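Local coordinates for protein Xaa-Pro Dipeptidase (Alteromonas macleodii, PDB 2QS8) that probably acts as a metal-dependent dipeptidase or carboxypeptidase of the amidohydrolase superfamily, and binds methionine in its active site, at residues D52-R57 with V402-G407; E216-V221 with I246-D251; G256-L261 with G306-D311. One frame throughout, in Å; residues are numbered along the deposited sequence.

Contact 1: residues D52-R57 with V402-G407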
loop_
_atom_site.group_PDB
_atom_site.type_symbol
_atom_site.label_atom_id
_atom_site.label_comp_id
_atom_site.label_asym_id
_atom_site.label_seq_id
_atom_site.Cartn_x
_atom_site.Cartn_y
_atom_site.Cartn_z
ATOM N N ASP A 52 6.562 2.020 61.871
ATOM C CA ASP A 52 7.720 1.262 61.416
ATOM C C ASP A 52 8.964 2.118 61.342
ATOM O O ASP A 52 8.892 3.307 61.032
ATOM C CB ASP A 52 7.464 0.652 60.041
ATOM C CG ASP A 52 6.414 -0.433 60.070
ATOM O OD1 ASP A 52 5.209 -0.106 60.112
ATOM O OD2 ASP A 52 6.801 -1.620 60.057
ATOM N N TYR A 53 10.105 1.495 61.607
ATOM C CA TYR A 53 11.388 2.178 61.588
ATOM C C TYR A 53 12.427 1.368 60.818
ATOM O O TYR A 53 12.546 0.159 61.001
ATOM C CB TYR A 53 11.866 2.419 63.026
ATOM C CG TYR A 53 13.285 2.939 63.157
ATOM C CD1 TYR A 53 13.672 4.139 62.560
ATOM C CD2 TYR A 53 14.232 2.237 63.901
ATOM C CE1 TYR A 53 14.968 4.628 62.701
ATOM C CE2 TYR A 53 15.527 2.715 64.047
ATOM C CZ TYR A 53 15.886 3.907 63.446
ATOM O OH TYR A 53 17.167 4.372 63.598
ATOM N N ILE A 54 13.166 2.046 59.946
ATOM C CA ILE A 54 14.208 1.412 59.155
ATOM C C ILE A 54 15.510 2.144 59.451
ATOM O O ILE A 54 15.718 3.277 59.009
ATOM C CB ILE A 54 13.900 1.480 57.641
ATOM C CG1 ILE A 54 12.638 0.664 57.331
ATOM C CG2 ILE A 54 15.074 0.927 56.840
ATOM C CD1 ILE A 54 12.155 0.789 55.892
ATOM N N ASP A 55 16.376 1.484 60.208
ATOM C CA ASP A 55 17.650 2.061 60.610
ATOM C C ASP A 55 18.755 1.854 59.584
ATOM O O ASP A 55 19.319 0.772 59.486
ATOM C CB ASP A 55 18.059 1.467 61.963
ATOM C CG ASP A 55 19.420 1.940 62.425
ATOM O OD1 ASP A 55 19.951 2.916 61.852
ATOM O OD2 ASP A 55 19.956 1.333 63.371
ATOM N N LEU A 56 19.068 2.906 58.835
ATOM C CA LEU A 56 20.098 2.829 57.809
ATOM C C LEU A 56 21.199 3.857 58.057
ATOM O O LEU A 56 21.795 4.392 57.114
ATOM C CB LEU A 56 19.471 3.061 56.426
ATOM C CG LEU A 56 18.264 2.209 56.014
ATOM C CD1 LEU A 56 17.822 2.613 54.613
ATOM C CD2 LEU A 56 18.615 0.727 56.049
ATOM N N ARG A 57 21.467 4.128 59.331
ATOM C CA ARG A 57 22.491 5.098 59.706
ATOM C C ARG A 57 23.858 4.704 59.161
ATOM O O ARG A 57 24.715 5.555 58.935
ATOM C CB ARG A 57 22.550 5.238 61.234
ATOM C CG ARG A 57 21.275 5.800 61.861
ATOM C CD ARG A 57 21.327 5.746 63.380
ATOM N NE ARG A 57 21.211 4.381 63.883
ATOM C CZ ARG A 57 21.823 3.924 64.972
ATOM N NH1 ARG A 57 22.607 4.727 65.685
ATOM N NH2 ARG A 57 21.658 2.661 65.347
ATOM N N VAL A 402 19.135 -2.819 50.063
ATOM C CA VAL A 402 17.817 -2.369 50.483
ATOM C C VAL A 402 17.083 -1.805 49.282
ATOM O O VAL A 402 17.599 -0.945 48.572
ATOM C CB VAL A 402 17.901 -1.275 51.603
ATOM C CG1 VAL A 402 16.512 -0.699 51.894
ATOM C CG2 VAL A 402 18.466 -1.875 52.878
ATOM N N VAL A 403 15.877 -2.293 49.049
ATOM C CA VAL A 403 15.091 -1.816 47.928
ATOM C C VAL A 403 13.663 -1.590 48.380
ATOM O O VAL A 403 12.997 -2.521 48.835
ATOM C CB VAL A 403 15.090 -2.834 46.757
ATOM C CG1 VAL A 403 14.247 -2.306 45.604
ATOM C CG2 VAL A 403 16.513 -3.111 46.298
ATOM N N ILE A 404 13.212 -0.342 48.264
ATOM C CA ILE A 404 11.852 0.036 48.627
ATOM C C ILE A 404 11.166 0.559 47.378
ATOM O O ILE A 404 11.709 1.396 46.668
ATOM C CB ILE A 404 11.826 1.145 49.700
ATOM C CG1 ILE A 404 12.529 0.646 50.970
ATOM C CG2 ILE A 404 10.389 1.524 50.010
ATOM C CD1 ILE A 404 12.678 1.688 52.070
ATOM N N LYS A 405 9.972 0.058 47.111
ATOM C CA LYS A 405 9.235 0.481 45.933
ATOM C C LYS A 405 7.794 0.758 46.313
ATOM O O LYS A 405 7.127 -0.088 46.907
ATOM C CB LYS A 405 9.287 -0.610 44.868
ATOM C CG LYS A 405 8.447 -0.321 43.634
ATOM C CD LYS A 405 8.125 -1.630 42.928
ATOM C CE LYS A 405 7.122 -1.449 41.820
ATOM N NZ LYS A 405 6.693 -2.773 41.315
ATOM N N ASP A 406 7.331 1.954 45.964
ATOM C CA ASP A 406 5.975 2.386 46.265
ATOM C C ASP A 406 5.709 2.341 47.771
ATOM O O ASP A 406 4.625 1.959 48.212
ATOM C CB ASP A 406 4.967 1.507 45.517
ATOM C CG ASP A 406 3.725 2.270 45.099
ATOM O OD1 ASP A 406 3.866 3.349 44.473
ATOM O OD2 ASP A 406 2.608 1.787 45.385
ATOM N N GLY A 407 6.709 2.734 48.554
ATOM C CA GLY A 407 6.556 2.743 49.998
ATOM C C GLY A 407 6.638 1.389 50.679
ATOM O O GLY A 407 6.422 1.299 51.887
#
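While I54 and L56 turn toward I404 and V402, the flat groups of the same strand stand on its other side. One face of the Y53 ring carries D55 N, 4.0 Å above its plane and over its centre; the ring also meets H12 edge-to-face, and Y53 OH is hydrogen-bonded to H12 ND1. The R57 guanidinium takes the D55 carboxylate at its edge, side-on through two nitrogens. R57 NE lies 2.8 Å from D55 OD1 and R57 NH2 2.9 Å from D55 OD2. Both oxygens lie close to the guanidinium plane, but the carboxylate itself is tilted, OD2 being met on its syn side 28° out of plane. R57 N adds a bond of 3.2 Å to D55 OD1 that closes an Asx turn. R57 NE and R57 N reach that oxygen from opposite faces of the carboxylate plane; three N-H bonds hold the group, two of them on OD1.

The contact itself is wholly apolar and made by methyl groups. I54 CD1 and I404 CD1 meet tip to tip at 4.0 Å; both isoleucines are extended at chi2 (174° and 175°), which carries each CD1 out toward the other strand. L56 and V402 also approach tip to tip, L56 CD2 lying 4.1 Å from V402 CG2. With 9.3 Å between L56 CA and V402 CA, this is face-to-face packing of layers, not strand pairing.

I11 of strand 9-16, the parallel partner of 52-56, touches I54, L56 and I404. A385 of strand 383-386 touches L56 and V402, and L409 of strand 408-411 touches V402 and I404. Strand 400-405 pairs antiparallel with both 383-386 and 408-411, so strands from the two chain ends share one core in the small beta domain that accompanies the barrel, as in many amidohydrolases.

Contact 2: residues E216-V221 with I246-D251; sequences EEVDAV and IKAGVD
V218 points its CB at A248, with 4.6 Å between V218 CB and A248 CB. From there the valine forks. V218 CG1, wedged between the backbone N and the carbonyl carbon (chi1 60°), lies 4.1 Å from A248 CB. V218 CG2, turned anti to the backbone N, comes slightly nearer, 3.9 Å from A248 CB, and also reaches toward V250 CG1 at a looser 4.5 Å. Both branches thus rest on one methyl group, and one of them spans the end of the facing helix to the valine just beyond it.

A248 is met from a second direction by D219. A chi1 of -76° sets D219 CG beside the backbone N, and from there D219 OD1 reaches 3.3 Å from A248 CB. This is a close van der Waals touch; the polar partner of D219 OD1 is Q215 NE2, one turn earlier in its own helix. The small alanine lets the backbones come together, D219 CA and A248 CA being 5.1 Å apart.

G249 then ends the helix in a Schellman motif: it adopts positive phi (104°), and G249 N bonds back to I246 O at 3.1 Å. The reversal leads the chain to V250, which packs on V232 and V234, and to D251, whose carboxylate is shared between R367 and V232 N.

Helices 215-227 and 239-248 flank strand 231-236, whose parallel neighbours are 192-196 and 252-253; they belong to successive beta-alpha units of the TIM barrel. Helix 215-227 is backed by helix 175-188, where V178 touches A220 and V221, while I246 faces helix 261-270. E217 OE1 pairs with R183 of a neighbouring subunit while OE2 takes G174 N of its own chain, and E216 is hydrogen-bonded to Y176 of that neighbouring subunit.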
loop_
_atom_site.group_PDB
_atom_site.type_symbol
_atom_site.label_atom_id
_atom_site.label_comp_id
_atom_site.label_asym_id
_atom_site.label_seq_id
_atom_site.Cartn_x
_atom_site.Cartn_y
_atom_site.Cartn_z
ATOM N N GLU A 216 11.280 10.080 5.490
ATOM C CA GLU A 216 9.820 10.017 5.473
ATOM C C GLU A 216 9.299 8.944 6.447
ATOM O O GLU A 216 8.313 9.156 7.149
ATOM C CB GLU A 216 9.340 9.706 4.055
ATOM C CG GLU A 216 7.860 9.399 3.917
ATOM C CD GLU A 216 7.480 9.017 2.481
ATOM O OE1 GLU A 216 8.145 8.135 1.894
ATOM O OE2 GLU A 216 6.512 9.595 1.939
ATOM N N GLU A 217 9.960 7.794 6.485
ATOM C CA GLU A 217 9.543 6.720 7.369
ATOM C C GLU A 217 9.763 7.046 8.853
ATOM O O GLU A 217 8.886 6.788 9.674
ATOM C CB GLU A 217 10.257 5.407 7.003
ATOM C CG GLU A 217 9.935 4.883 5.600
ATOM C CD GLU A 217 10.760 3.658 5.205
ATOM O OE1 GLU A 217 11.946 3.563 5.573
ATOM O OE2 GLU A 217 10.218 2.790 4.497
ATOM N N VAL A 218 10.910 7.612 9.210
ATOM C CA VAL A 218 11.135 7.927 10.613
ATOM C C VAL A 218 10.300 9.132 11.038
ATOM O O VAL A 218 9.895 9.226 12.195
ATOM C CB VAL A 218 12.653 8.135 10.946
ATOM C CG1 VAL A 218 13.246 9.270 10.130
ATOM C CG2 VAL A 218 12.812 8.406 12.427
ATOM N N ASP A 219 10.019 10.046 10.113
ATOM C CA ASP A 219 9.165 11.189 10.451
ATOM C C ASP A 219 7.793 10.604 10.819
ATOM O O ASP A 219 7.159 11.031 11.784
ATOM C CB ASP A 219 8.993 12.157 9.261
ATOM C CG ASP A 219 10.222 13.033 9.018
ATOM O OD1 ASP A 219 11.053 13.161 9.935
ATOM O OD2 ASP A 219 10.354 13.604 7.914
ATOM N N ALA A 220 7.354 9.616 10.036
ATOM C CA ALA A 220 6.069 8.962 10.262
ATOM C C ALA A 220 6.016 8.295 11.634
ATOM O O ALA A 220 4.961 8.237 12.248
ATOM C CB ALA A 220 5.791 7.934 9.166
ATOM N N VAL A 221 7.162 7.797 12.104
ATOM C CA VAL A 221 7.240 7.156 13.411
ATOM C C VAL A 221 6.941 8.189 14.496
ATOM O O VAL A 221 6.125 7.952 15.387
ATOM C CB VAL A 221 8.657 6.568 13.687
ATOM C CG1 VAL A 221 8.750 6.070 15.115
ATOM C CG2 VAL A 221 8.966 5.445 12.715
ATOM N N ILE A 246 17.224 11.969 14.816
ATOM C CA ILE A 246 17.388 13.128 15.683
ATOM C C ILE A 246 16.595 14.287 15.100
ATOM O O ILE A 246 15.856 14.960 15.811
ATOM C CB ILE A 246 18.869 13.523 15.800
ATOM C CG1 ILE A 246 19.653 12.366 16.415
ATOM C CG2 ILE A 246 19.018 14.771 16.665
ATOM C CD1 ILE A 246 21.150 12.509 16.317
ATOM N N LYS A 247 16.745 14.511 13.801
ATOM C CA LYS A 247 16.021 15.588 13.142
ATOM C C LYS A 247 14.514 15.346 13.144
ATOM O O LYS A 247 13.734 16.291 13.103
ATOM C CB LYS A 247 16.508 15.758 11.701
ATOM C CG LYS A 247 17.871 16.435 11.594
ATOM C CD LYS A 247 18.261 16.764 10.153
ATOM C CE LYS A 247 18.671 15.540 9.367
ATOM N NZ LYS A 247 19.147 15.938 8.012
ATOM N N ALA A 248 14.103 14.077 13.189
ATOM C CA ALA A 248 12.675 13.760 13.181
ATOM C C ALA A 248 12.035 14.083 14.527
ATOM O O ALA A 248 10.820 14.279 14.613
ATOM C CB ALA A 248 12.449 12.285 12.826
ATOM N N GLY A 249 12.855 14.120 15.575
ATOM C CA GLY A 249 12.347 14.449 16.895
ATOM C C GLY A 249 12.179 13.311 17.885
ATOM O O GLY A 249 11.368 13.416 18.803
ATOM N N VAL A 250 12.937 12.233 17.719
ATOM C CA VAL A 250 12.817 11.110 18.635
ATOM C C VAL A 250 13.321 11.532 20.022
ATOM O O VAL A 250 14.041 12.518 20.148
ATOM C CB VAL A 250 13.588 9.868 18.120
ATOM C CG1 VAL A 250 13.068 9.480 16.754
ATOM C CG2 VAL A 250 15.075 10.152 18.047
ATOM N N ASP A 251 12.925 10.789 21.055
ATOM C CA ASP A 251 13.301 11.095 22.429
ATOM C C ASP A 251 14.701 10.647 22.832
ATOM O O ASP A 251 15.366 11.313 23.629
ATOM C CB ASP A 251 12.269 10.494 23.382
ATOM C CG ASP A 251 10.888 11.069 23.162
ATOM O OD1 ASP A 251 10.619 12.179 23.668
ATOM O OD2 ASP A 251 10.079 10.426 22.459
#

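Contact 3: residues G256-L261 with G306-D311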
loop_
_atom_site.group_PDB
_atom_site.type_symbol
_atom_site.label_atom_id
_atom_site.label_comp_id
_atom_site.label_asym_id
_atom_site.label_seq_id
_atom_site.Cartn_x
_atom_site.Cartn_y
_atom_site.Cartn_z
ATOM N N GLY A 256 24.416 4.865 19.744
ATOM C CA GLY A 256 25.033 5.953 18.991
ATOM C C GLY A 256 26.525 5.810 18.741
ATOM O O GLY A 256 27.268 6.795 18.750
ATOM N N THR A 257 26.952 4.578 18.485
ATOM C CA THR A 257 28.352 4.240 18.278
ATOM C C THR A 257 29.189 5.165 17.397
ATOM O O THR A 257 30.270 5.573 17.801
ATOM C CB THR A 257 28.464 2.797 17.747
ATOM O OG1 THR A 257 27.775 1.921 18.643
ATOM C CG2 THR A 257 29.924 2.365 17.625
ATOM N N PHE A 258 28.711 5.493 16.205
ATOM C CA PHE A 258 29.483 6.352 15.309
ATOM C C PHE A 258 28.919 7.766 15.219
ATOM O O PHE A 258 28.941 8.418 14.169
ATOM C CB PHE A 258 29.574 5.699 13.933
ATOM C CG PHE A 258 30.107 4.296 13.980
ATOM C CD1 PHE A 258 31.423 4.048 14.374
ATOM C CD2 PHE A 258 29.282 3.217 13.685
ATOM C CE1 PHE A 258 31.898 2.746 14.478
ATOM C CE2 PHE A 258 29.745 1.921 13.787
ATOM C CZ PHE A 258 31.053 1.679 14.184
HETATM N N MSE A 259 28.417 8.230 16.354
HETATM C CA MSE A 259 27.857 9.560 16.459
HETATM C C MSE A 259 28.923 10.575 16.047
HETATM O O MSE A 259 30.049 10.512 16.535
HETATM C CB MSE A 259 27.460 9.795 17.898
HETATM C CG MSE A 259 26.742 11.079 18.127
HETATM SE SE MSE A 259 26.621 11.256 20.056
HETATM C CE MSE A 259 25.600 9.648 20.608
ATOM N N ASP A 260 28.588 11.494 15.144
ATOM C CA ASP A 260 29.567 12.500 14.713
ATOM C C ASP A 260 29.308 13.876 15.330
ATOM O O ASP A 260 28.359 14.046 16.090
ATOM C CB ASP A 260 29.611 12.607 13.176
ATOM C CG ASP A 260 28.268 12.922 12.565
ATOM O OD1 ASP A 260 27.341 13.298 13.301
ATOM O OD2 ASP A 260 28.145 12.802 11.331
ATOM N N LEU A 261 30.158 14.852 15.021
ATOM C CA LEU A 261 30.006 16.202 15.568
ATOM C C LEU A 261 28.641 16.800 15.237
ATOM O O LEU A 261 27.988 17.389 16.097
ATOM C CB LEU A 261 31.116 17.128 15.040
ATOM C CG LEU A 261 31.057 18.598 15.483
ATOM C CD1 LEU A 261 31.094 18.688 17.004
ATOM C CD2 LEU A 261 32.225 19.373 14.877
ATOM N N GLY A 306 31.369 -2.511 19.110
ATOM C CA GLY A 306 31.645 -2.561 20.538
ATOM C C GLY A 306 32.714 -1.662 21.168
ATOM O O GLY A 306 32.427 -0.971 22.144
ATOM N N PRO A 307 33.953 -1.653 20.650
ATOM C CA PRO A 307 35.043 -0.831 21.198
ATOM C C PRO A 307 34.874 0.686 21.119
ATOM O O PRO A 307 35.436 1.419 21.931
ATOM C CB PRO A 307 36.267 -1.293 20.401
ATOM C CG PRO A 307 35.881 -2.668 19.899
ATOM C CD PRO A 307 34.438 -2.485 19.536
ATOM N N GLN A 308 34.102 1.148 20.141
ATOM C CA GLN A 308 33.888 2.577 19.925
ATOM C C GLN A 308 32.912 3.273 20.876
ATOM O O GLN A 308 32.993 4.482 21.060
ATOM C CB GLN A 308 33.434 2.801 18.479
ATOM C CG GLN A 308 33.163 4.252 18.095
ATOM C CD GLN A 308 34.384 5.140 18.240
ATOM O OE1 GLN A 308 35.459 4.817 17.734
ATOM N NE2 GLN A 308 34.224 6.270 18.926
ATOM N N ILE A 309 31.991 2.530 21.477
ATOM C CA ILE A 309 31.015 3.151 22.368
ATOM C C ILE A 309 31.637 3.930 23.530
ATOM O O ILE A 309 31.253 5.067 23.784
ATOM C CB ILE A 309 30.014 2.107 22.905
ATOM C CG1 ILE A 309 29.181 1.564 21.738
ATOM C CG2 ILE A 309 29.091 2.740 23.935
ATOM C CD1 ILE A 309 28.117 0.558 22.134
ATOM N N SER A 310 32.599 3.325 24.223
ATOM C CA SER A 310 33.262 3.989 25.347
ATOM C C SER A 310 33.893 5.310 24.910
ATOM O O SER A 310 33.865 6.303 25.644
ATOM C CB SER A 310 34.345 3.082 25.937
ATOM O OG SER A 310 35.338 2.791 24.968
ATOM N N ASP A 311 34.462 5.317 23.711
ATOM C CA ASP A 311 35.099 6.510 23.183
ATOM C C ASP A 311 34.052 7.551 22.795
ATOM O O ASP A 311 34.215 8.737 23.068
ATOM C CB ASP A 311 35.962 6.155 21.977
ATOM C CG ASP A 311 36.860 7.295 21.565
ATOM O OD1 ASP A 311 37.701 7.701 22.397
ATOM O OD2 ASP A 311 36.721 7.791 20.425
#
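T257 sits against both Q308 and I309, and its contacts across the interface are van der Waals ones. T257 OG1, beside the backbone N and anti to the carbonyl carbon (chi1 -54°), touches I309 CG1 at 3.4 Å; this leaves T257 CG2 anti to N and facing Q308, 3.6 Å from Q308 CB. Q308 CG comes to 3.2 Å from T257 O, a tight approach of a methylene to a carbonyl. The same Q308 CG meets F258 CD1 at 4.1 Å, obliquely to the ring. One face of that ring is occupied by T257 CG2, 3.6 Å above its centre, so threonine methyl, phenyl ring and glutamine chain form one apolar cluster.

Polar groups find partners around this cluster. T257 OG1 is hydrogen-bonded to H237 ND1, and T257 O accepts from T312 OG1. The bend of Q308 at chi2 (60°) turns its amide onward along the helix: Q308 NE2 bonds to T312 OG1 and, at 3.3 Å, to the anti lone pair of D311 OD2, which also pairs with K315.

A turn and a helix start complete the loop. M259 N to G256 O (3.0 Å) closes a type I beta turn, M259 being selenomethionine. D260 follows as N-cap of helix 261-270, its OD1 taking A263 N.

In TIM barrels the active site lies at the C-terminal ends of the strands, and this loop follows strand 252-253. The I309 side chain is about 3 Å from the bound methionine at nearest atoms, and H237, bonded to T257, is another pocket residue.

Overall arrangement
From the N terminus, strand 52-56 comes first and is met by 400-405 only near the C terminus; contact 1 thus closes a loop holding nearly the whole barrel. Contacts 2 and 3 are nested inside it and follow in series: 216-221 meets 246-251 across one beta-alpha unit, then 256-261 meets 306-311. None cross. Contact 1 joins chain ends within the small beta domain, contact 2 ties neighbouring barrel helices, and contact 3 sets a strand-end loop against helix 299-319 beside the methionine pocket. Contacts 2 and 3 have centres 21 Å apart; contact 1 lies across the chain's centre from both, 42 Å from contact 2 and 39 Å from contact 3 between centres.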